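Local coordinates for estrogen receptor (Crassostrea gigas, PDB 4N1Y), which probably activates transcription constitutively, as a nuclear hormone receptor of the steroid receptor family whose hormone-dependent allosteric switch has become vestigial, at residues 26-31 / 102-107; 48-53 / 221-226; 83-88 / 138-143. All coordinates share one frame; numbering follows the deposited sequence.

In the fold
All three interactions belong to the alpha-helical sandwich of a nuclear receptor ligand-binding domain. Along the chain interaction 1 crosses both others and interaction 3 is nested inside the loop closed by interaction 2. Interaction 3 joins helices 67-89 and 137-149 near the centre of the domain. Interaction 2 ties helix 34-56 to the C-terminal helix 222-229; interactions 2 and 3, centres about 19 Å apart, touch where Leu-52 CD2 lies 3.9 Å from Asn-85 ND2. Interaction 1, centred about 21 Å and about 23 Å from the centres of interactions 2 and 3, fastens a peripheral loop to the beta hairpin. Helices 34-56 and 67-89 thus link the buried contact to the seat of the C-terminal helix, consistent with an active-like domain.

Interaction 1: residues 26-31 / 102-107; sequences HNHGQP and PDLVLD
In this nuclear receptor ligand-binding domain, the loop leading into helix 34-56 leans on the short beta hairpin formed by strands 97-99 and 104-107. Of residues 26-31, His-26 is the buried one. With CG anti to the backbone N (chi1 177°), it turns one ring face to Leu-104, whose CD1 branch lies 4.0 Å from His-26 CG and equally far from His-26 CB. The same ring is tied to helix 34-56: ND1 is hydrogen-bonded to Ser-40 OG, and the ring of His-36 meets it obliquely. Asn-27 looks away from the hairpin and shapes the backbone instead. Its OD1 accepts from Gly-29 N at 3.0 Å, an Asx turn within the type I beta turn 27-30, while its carbonyl oxygen is hydrogen-bonded to His-36 NE2. His-28 then folds back beside His-26, whose CD2 sits over one face of the His-28 ring, displaced toward the rim. CG of His-28 lies beside the backbone N (chi1 -64°), which brings the NE2 edge of the imidazole to the backbone of Asp-103. His-28 CE1 also comes to 4.1 Å from Leu-104 CD1. The side chain of Asp-103 lies nearby, with OD2 hydrogen-bonded to His-25 N and close to the like-charged Glu-23; this acidic setting would tend to stabilise positive charge on His-28. The one hydrogen bond between the segments runs from His-28 NE2 to Asp-103 O, 2.9 Å long and somewhat bent at the hydrogen (147°), with the acceptor in the ring plane and the donor nearly along the C=O axis.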
# COMPACT_ATOMS: atom_id res chain seq x y z
N HIS B 26 26.86 -15.93 2.17
CA HIS B 26 27.56 -14.84 1.54
C HIS B 26 29.04 -14.95 1.87
O HIS B 26 29.41 -15.32 2.99
CB HIS B 26 27.02 -13.49 2.01
CG HIS B 26 27.76 -12.32 1.45
ND1 HIS B 26 27.44 -11.75 0.23
CD2 HIS B 26 28.84 -11.64 1.90
CE1 HIS B 26 28.27 -10.75 -0.02
NE2 HIS B 26 29.13 -10.67 0.98
N ASN B 27 29.89 -14.62 0.91
CA ASN B 27 31.33 -14.68 1.13
C ASN B 27 31.81 -13.34 1.66
O ASN B 27 31.98 -12.38 0.90
CB ASN B 27 32.08 -15.05 -0.15
CG ASN B 27 33.60 -15.09 0.04
OD1 ASN B 27 34.10 -15.29 1.15
ND2 ASN B 27 34.34 -14.91 -1.05
N HIS B 28 32.01 -13.28 2.97
CA HIS B 28 32.43 -12.05 3.62
C HIS B 28 33.93 -11.83 3.40
O HIS B 28 34.49 -10.80 3.78
CB HIS B 28 32.10 -12.10 5.11
CG HIS B 28 30.64 -12.16 5.41
ND1 HIS B 28 29.82 -11.06 5.34
CD2 HIS B 28 29.85 -13.20 5.78
CE1 HIS B 28 28.58 -11.41 5.66
NE2 HIS B 28 28.58 -12.70 5.93
N GLY B 29 34.57 -12.82 2.79
CA GLY B 29 35.99 -12.72 2.51
C GLY B 29 36.27 -11.69 1.44
O GLY B 29 37.38 -11.17 1.36
N GLN B 30 35.27 -11.38 0.62
CA GLN B 30 35.38 -10.32 -0.37
C GLN B 30 34.55 -9.13 0.12
O GLN B 30 33.42 -9.32 0.58
CB GLN B 30 34.92 -10.86 -1.74
CG GLN B 30 34.45 -9.87 -2.84
CD GLN B 30 35.35 -8.65 -3.06
OE1 GLN B 30 34.90 -7.51 -2.95
NE2 GLN B 30 36.65 -8.89 -3.30
N PRO B 31 35.10 -7.91 0.03
CA PRO B 31 34.43 -6.69 0.48
C PRO B 31 33.10 -6.37 -0.26
O PRO B 31 32.93 -6.71 -1.43
CB PRO B 31 35.51 -5.61 0.29
CG PRO B 31 36.57 -6.25 -0.59
CD PRO B 31 36.53 -7.68 -0.26
N PRO B 102 20.55 -14.88 8.70
CA PRO B 102 21.43 -14.75 9.86
C PRO B 102 22.85 -14.46 9.37
O PRO B 102 23.64 -13.72 9.98
CB PRO B 102 21.35 -16.13 10.53
CG PRO B 102 20.11 -16.75 10.02
CD PRO B 102 19.86 -16.18 8.66
N ASP B 103 23.12 -15.03 8.20
CA ASP B 103 24.37 -14.96 7.47
C ASP B 103 24.65 -13.58 6.86
O ASP B 103 25.73 -13.33 6.35
CB ASP B 103 24.27 -16.01 6.35
CG ASP B 103 25.57 -16.63 5.98
OD1 ASP B 103 26.61 -15.94 6.03
OD2 ASP B 103 25.54 -17.83 5.63
N LEU B 104 23.67 -12.68 6.94
CA LEU B 104 23.74 -11.46 6.17
C LEU B 104 22.93 -10.30 6.76
O LEU B 104 21.83 -10.00 6.30
CB LEU B 104 23.25 -11.73 4.74
CG LEU B 104 23.55 -10.62 3.74
CD1 LEU B 104 25.05 -10.43 3.74
CD2 LEU B 104 23.04 -11.00 2.36
N VAL B 105 23.48 -9.66 7.79
CA VAL B 105 22.82 -8.49 8.37
C VAL B 105 23.44 -7.19 7.84
O VAL B 105 24.61 -6.92 8.05
CB VAL B 105 22.94 -8.50 9.89
CG1 VAL B 105 22.20 -7.32 10.49
CG2 VAL B 105 22.39 -9.80 10.43
N LEU B 106 22.62 -6.38 7.18
CA LEU B 106 23.08 -5.15 6.54
C LEU B 106 22.52 -3.88 7.19
O LEU B 106 21.31 -3.73 7.37
CB LEU B 106 22.70 -5.15 5.06
CG LEU B 106 23.17 -6.34 4.23
CD1 LEU B 106 22.79 -6.11 2.78
CD2 LEU B 106 24.67 -6.51 4.37
N ASP B 107 23.41 -2.97 7.55
CA ASP B 107 22.99 -1.70 8.13
C ASP B 107 22.95 -0.60 7.05
O ASP B 107 23.37 -0.84 5.91
CB ASP B 107 23.95 -1.35 9.28
CG ASP B 107 23.44 -0.22 10.16
OD1 ASP B 107 22.46 0.46 9.78
OD2 ASP B 107 24.01 -0.05 11.27

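Interaction 2: residues 48-53 / 221-226; sequences ELVHLI and CDLLKE
Leucine tips carry the meeting of helix 34-56 with the C-terminal helix 222-229, whose short segments here are inclined at 69° with axes 10.8 Å apart. Leu-223 covers most surface. Its CG stands anti to the backbone N (chi1 178°), extending the branch across the gap so that CD2 drops between two neighbours of the facing helix: Leu-49, with CD2 3.7 Å from Leu-223 CD2, and Val-50, whose CG2 is 3.5 Å from Leu-223 CD2. Val-50 can offer that methyl because CG2 lies beside the backbone N, anti to the carbonyl carbon. The other branch of Leu-223 goes to Ile-53, where CD1 meets CD1 at 4.2 Å. Leu-49 has the same extended first torsion, and its CD2 also reaches Leu-224 CD1 at 3.6 Å; the paired chains cross obliquely. Trp-78 of helix 67-89 touches both Leu-49 and Leu-224, backing the buried side, whereas Val-50 lies on the exposed side. Within the C-terminal helix, Lys-225 NZ forms a salt bridge with Asp-222 OD1, 2.7 Å long. A short C-terminal helix with its leucines seated on helix 34-56 and Trp-78 is consistent with the active position of the activation-function (AF-2) helix in steroid receptors.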
# COMPACT_ATOMS: atom_id res chain seq x y z
N GLU B 48 14.23 -18.03 -1.08
CA GLU B 48 13.09 -17.74 -0.23
C GLU B 48 11.85 -17.74 -1.13
O GLU B 48 10.74 -18.04 -0.68
CB GLU B 48 13.26 -16.41 0.55
CG GLU B 48 14.55 -16.36 1.43
CD GLU B 48 14.78 -15.04 2.21
OE1 GLU B 48 14.29 -13.97 1.78
OE2 GLU B 48 15.51 -15.07 3.24
N LEU B 49 12.04 -17.43 -2.40
CA LEU B 49 10.95 -17.42 -3.36
C LEU B 49 10.35 -18.82 -3.59
O LEU B 49 9.13 -18.99 -3.57
CB LEU B 49 11.40 -16.82 -4.68
CG LEU B 49 10.30 -16.49 -5.70
CD1 LEU B 49 9.20 -15.65 -5.08
CD2 LEU B 49 10.89 -15.79 -6.92
N VAL B 50 11.21 -19.81 -3.81
CA VAL B 50 10.76 -21.20 -3.95
C VAL B 50 9.99 -21.66 -2.71
O VAL B 50 9.00 -22.36 -2.81
CB VAL B 50 11.93 -22.16 -4.19
CG1 VAL B 50 11.43 -23.58 -4.20
CG2 VAL B 50 12.62 -21.84 -5.50
N HIS B 51 10.49 -21.27 -1.55
CA HIS B 51 9.85 -21.59 -0.28
C HIS B 51 8.46 -20.98 -0.14
O HIS B 51 7.54 -21.65 0.33
CB HIS B 51 10.74 -21.14 0.86
CG HIS B 51 11.94 -22.02 1.08
ND1 HIS B 51 11.84 -23.31 1.55
CD2 HIS B 51 13.25 -21.79 0.88
CE1 HIS B 51 13.05 -23.84 1.63
NE2 HIS B 51 13.92 -22.94 1.23
N LEU B 52 8.31 -19.72 -0.54
CA LEU B 52 7.02 -19.02 -0.49
C LEU B 52 5.95 -19.75 -1.28
O LEU B 52 4.86 -20.01 -0.79
CB LEU B 52 7.14 -17.61 -1.07
CG LEU B 52 7.83 -16.53 -0.26
CD1 LEU B 52 7.80 -15.26 -1.08
CD2 LEU B 52 7.13 -16.32 1.06
N ILE B 53 6.29 -20.04 -2.53
CA ILE B 53 5.46 -20.79 -3.44
C ILE B 53 4.97 -22.11 -2.84
O ILE B 53 3.79 -22.48 -2.97
CB ILE B 53 6.26 -21.06 -4.72
CG1 ILE B 53 6.58 -19.71 -5.38
CG2 ILE B 53 5.54 -22.07 -5.63
CD1 ILE B 53 7.54 -19.82 -6.53
N CYS B 221 18.63 -15.97 -11.66
CA CYS B 221 18.14 -17.20 -12.25
C CYS B 221 16.75 -16.92 -12.75
O CYS B 221 16.17 -15.86 -12.46
CB CYS B 221 18.14 -18.42 -11.32
SG CYS B 221 19.70 -19.34 -11.27
N ASP B 222 16.22 -17.94 -13.41
CA ASP B 222 15.05 -17.82 -14.25
C ASP B 222 13.77 -17.68 -13.44
O ASP B 222 12.85 -17.00 -13.88
CB ASP B 222 14.99 -19.01 -15.18
CG ASP B 222 16.22 -19.11 -16.05
OD1 ASP B 222 16.59 -18.08 -16.65
OD2 ASP B 222 16.83 -20.19 -16.15
N LEU B 223 13.73 -18.27 -12.25
CA LEU B 223 12.57 -18.09 -11.40
C LEU B 223 12.33 -16.63 -11.07
O LEU B 223 11.24 -16.11 -11.31
CB LEU B 223 12.71 -18.88 -10.11
CG LEU B 223 11.52 -18.69 -9.17
CD1 LEU B 223 10.23 -19.27 -9.72
CD2 LEU B 223 11.80 -19.24 -7.77
N LEU B 224 13.36 -15.98 -10.55
CA LEU B 224 13.25 -14.58 -10.18
C LEU B 224 13.01 -13.77 -11.46
O LEU B 224 12.25 -12.80 -11.49
CB LEU B 224 14.53 -14.11 -9.48
CG LEU B 224 14.37 -12.89 -8.58
CD1 LEU B 224 13.16 -13.09 -7.74
CD2 LEU B 224 15.58 -12.73 -7.71
N LYS B 225 13.69 -14.19 -12.51
CA LYS B 225 13.59 -13.52 -13.78
C LYS B 225 12.16 -13.63 -14.38
O LYS B 225 11.68 -12.67 -14.98
CB LYS B 225 14.67 -14.06 -14.70
CG LYS B 225 14.65 -13.58 -16.10
CD LYS B 225 15.55 -14.50 -16.92
CE LYS B 225 16.90 -14.68 -16.23
NZ LYS B 225 17.79 -15.64 -16.94
N GLU B 226 11.48 -14.76 -14.21
CA GLU B 226 10.10 -14.86 -14.73
C GLU B 226 9.20 -13.93 -13.91
O GLU B 226 8.27 -13.32 -14.45
CB GLU B 226 9.53 -16.29 -14.71
CG GLU B 226 10.37 -17.39 -15.35
CD GLU B 226 9.79 -18.80 -15.12
OE1 GLU B 226 9.28 -19.05 -14.01
OE2 GLU B 226 9.92 -19.68 -16.01

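Interaction 3: residues 83-88 / 138-143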
# COMPACT_ATOMS: atom_id res chain seq x y z
N LEU B 83 9.88 -8.83 1.70
CA LEU B 83 10.16 -7.68 2.57
C LEU B 83 9.43 -7.79 3.90
O LEU B 83 9.99 -7.47 4.96
CB LEU B 83 9.78 -6.38 1.88
CG LEU B 83 10.50 -6.18 0.54
CD1 LEU B 83 10.18 -4.82 -0.09
CD2 LEU B 83 12.01 -6.37 0.69
N LEU B 84 8.18 -8.25 3.86
CA LEU B 84 7.42 -8.42 5.09
C LEU B 84 8.15 -9.38 6.02
O LEU B 84 8.27 -9.12 7.22
CB LEU B 84 6.01 -8.93 4.81
CG LEU B 84 5.23 -9.18 6.09
CD1 LEU B 84 4.69 -7.86 6.59
CD2 LEU B 84 4.09 -10.15 5.88
N ASN B 85 8.64 -10.48 5.47
CA ASN B 85 9.36 -11.46 6.27
C ASN B 85 10.62 -10.89 6.86
O ASN B 85 10.88 -10.99 8.06
CB ASN B 85 9.71 -12.68 5.43
CG ASN B 85 8.52 -13.52 5.11
OD1 ASN B 85 7.45 -13.36 5.72
ND2 ASN B 85 8.68 -14.45 4.18
N CYS B 86 11.39 -10.25 6.00
CA CYS B 86 12.64 -9.65 6.39
C CYS B 86 12.46 -8.67 7.54
O CYS B 86 13.25 -8.65 8.48
CB CYS B 86 13.27 -8.94 5.20
SG CYS B 86 14.78 -8.08 5.63
N ALA B 87 11.38 -7.88 7.48
CA ALA B 87 11.04 -6.97 8.57
C ALA B 87 10.90 -7.73 9.88
O ALA B 87 11.38 -7.29 10.92
CB ALA B 87 9.76 -6.21 8.26
N PHE B 88 10.22 -8.87 9.84
CA PHE B 88 9.97 -9.63 11.05
C PHE B 88 11.25 -10.31 11.50
O PHE B 88 11.52 -10.39 12.70
CB PHE B 88 8.85 -10.67 10.85
CG PHE B 88 8.33 -11.26 12.14
CD1 PHE B 88 7.47 -10.54 12.96
CD2 PHE B 88 8.73 -12.53 12.55
CE1 PHE B 88 6.99 -11.08 14.15
CE2 PHE B 88 8.26 -13.07 13.75
CZ PHE B 88 7.39 -12.34 14.55
N ASP B 138 2.37 -15.77 15.22
CA ASP B 138 1.05 -16.11 14.71
C ASP B 138 0.41 -14.95 13.97
O ASP B 138 -0.29 -15.16 12.98
CB ASP B 138 0.13 -16.55 15.83
CG ASP B 138 0.51 -17.89 16.38
OD1 ASP B 138 1.36 -18.56 15.77
OD2 ASP B 138 -0.06 -18.27 17.42
N GLU B 139 0.62 -13.74 14.46
CA GLU B 139 0.09 -12.59 13.76
C GLU B 139 0.84 -12.41 12.45
O GLU B 139 0.22 -12.12 11.43
CB GLU B 139 0.20 -11.34 14.63
CG GLU B 139 -0.46 -11.51 15.99
CD GLU B 139 -0.37 -10.25 16.84
OE1 GLU B 139 0.57 -10.16 17.65
OE2 GLU B 139 -1.24 -9.35 16.70
N LEU B 140 2.15 -12.63 12.45
CA LEU B 140 2.90 -12.47 11.21
C LEU B 140 2.49 -13.51 10.15
O LEU B 140 2.28 -13.16 8.98
CB LEU B 140 4.41 -12.59 11.44
CG LEU B 140 5.09 -12.58 10.05
CD1 LEU B 140 5.52 -11.18 9.58
CD2 LEU B 140 6.22 -13.59 9.94
N LEU B 141 2.37 -14.76 10.58
CA LEU B 141 1.87 -15.82 9.71
C LEU B 141 0.55 -15.39 9.04
O LEU B 141 0.37 -15.57 7.84
CB LEU B 141 1.68 -17.11 10.51
CG LEU B 141 3.01 -17.71 10.97
CD1 LEU B 141 2.84 -19.01 11.72
CD2 LEU B 141 3.90 -17.92 9.78
N LEU B 142 -0.36 -14.83 9.83
CA LEU B 142 -1.63 -14.39 9.28
C LEU B 142 -1.41 -13.24 8.32
O LEU B 142 -2.01 -13.17 7.26
CB LEU B 142 -2.57 -13.98 10.41
CG LEU B 142 -3.02 -15.18 11.25
CD1 LEU B 142 -3.90 -14.71 12.41
CD2 LEU B 142 -3.73 -16.24 10.39
N LEU B 143 -0.48 -12.37 8.67
CA LEU B 143 -0.18 -11.22 7.85
C LEU B 143 0.32 -11.60 6.46
O LEU B 143 -0.12 -11.04 5.47
CB LEU B 143 0.86 -10.35 8.54
CG LEU B 143 0.29 -9.40 9.57
CD1 LEU B 143 1.42 -8.81 10.35
CD2 LEU B 143 -0.46 -8.30 8.86
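Leu-140 carries the contact between helices 67-89 and 137-149, whose segments 83-88 and 138-143 run nearly antiparallel (169°) through the interior of the ligand-binding domain's helical sandwich. Its CB sits over the centre of one face of the Phe-88 ring in a CH-pi contact, 4.0 Å from the centroid. The two methyls of Leu-140 sit by the root of that ring: CD1 lies 3.6 Å from Phe-88 CB, and CD2 lies 3.8 Å from Phe-88 CD2. An alanine here in place of Phe-88 would remove the ring face under Leu-140 CB and would probably loosen the packing between the two helices. One turn earlier, Leu-84 reaches Leu-140 tip to tip, its CG 4.0 Å from Leu-140 CD1, and its CD2 passes on to Leu-143 CB at 4.2 Å. CG is anti to the backbone N in Phe-88, Leu-84 and Leu-140 alike, which carries the side chains out across the gap between the helices. Farther out, Leu-135 touches both Phe-88 and Leu-140, and Met-130 of helix 117-132 touches Leu-84. The start of helix 137-149 is positioned by polar bonds: Asp-138 to Tyr-180 and Asn-15, and the buried Glu-139, whose OE1 is hydrogen-bonded to His-136 N and His-181 NE2 and whose OE2 is hydrogen-bonded to His-187 NE2.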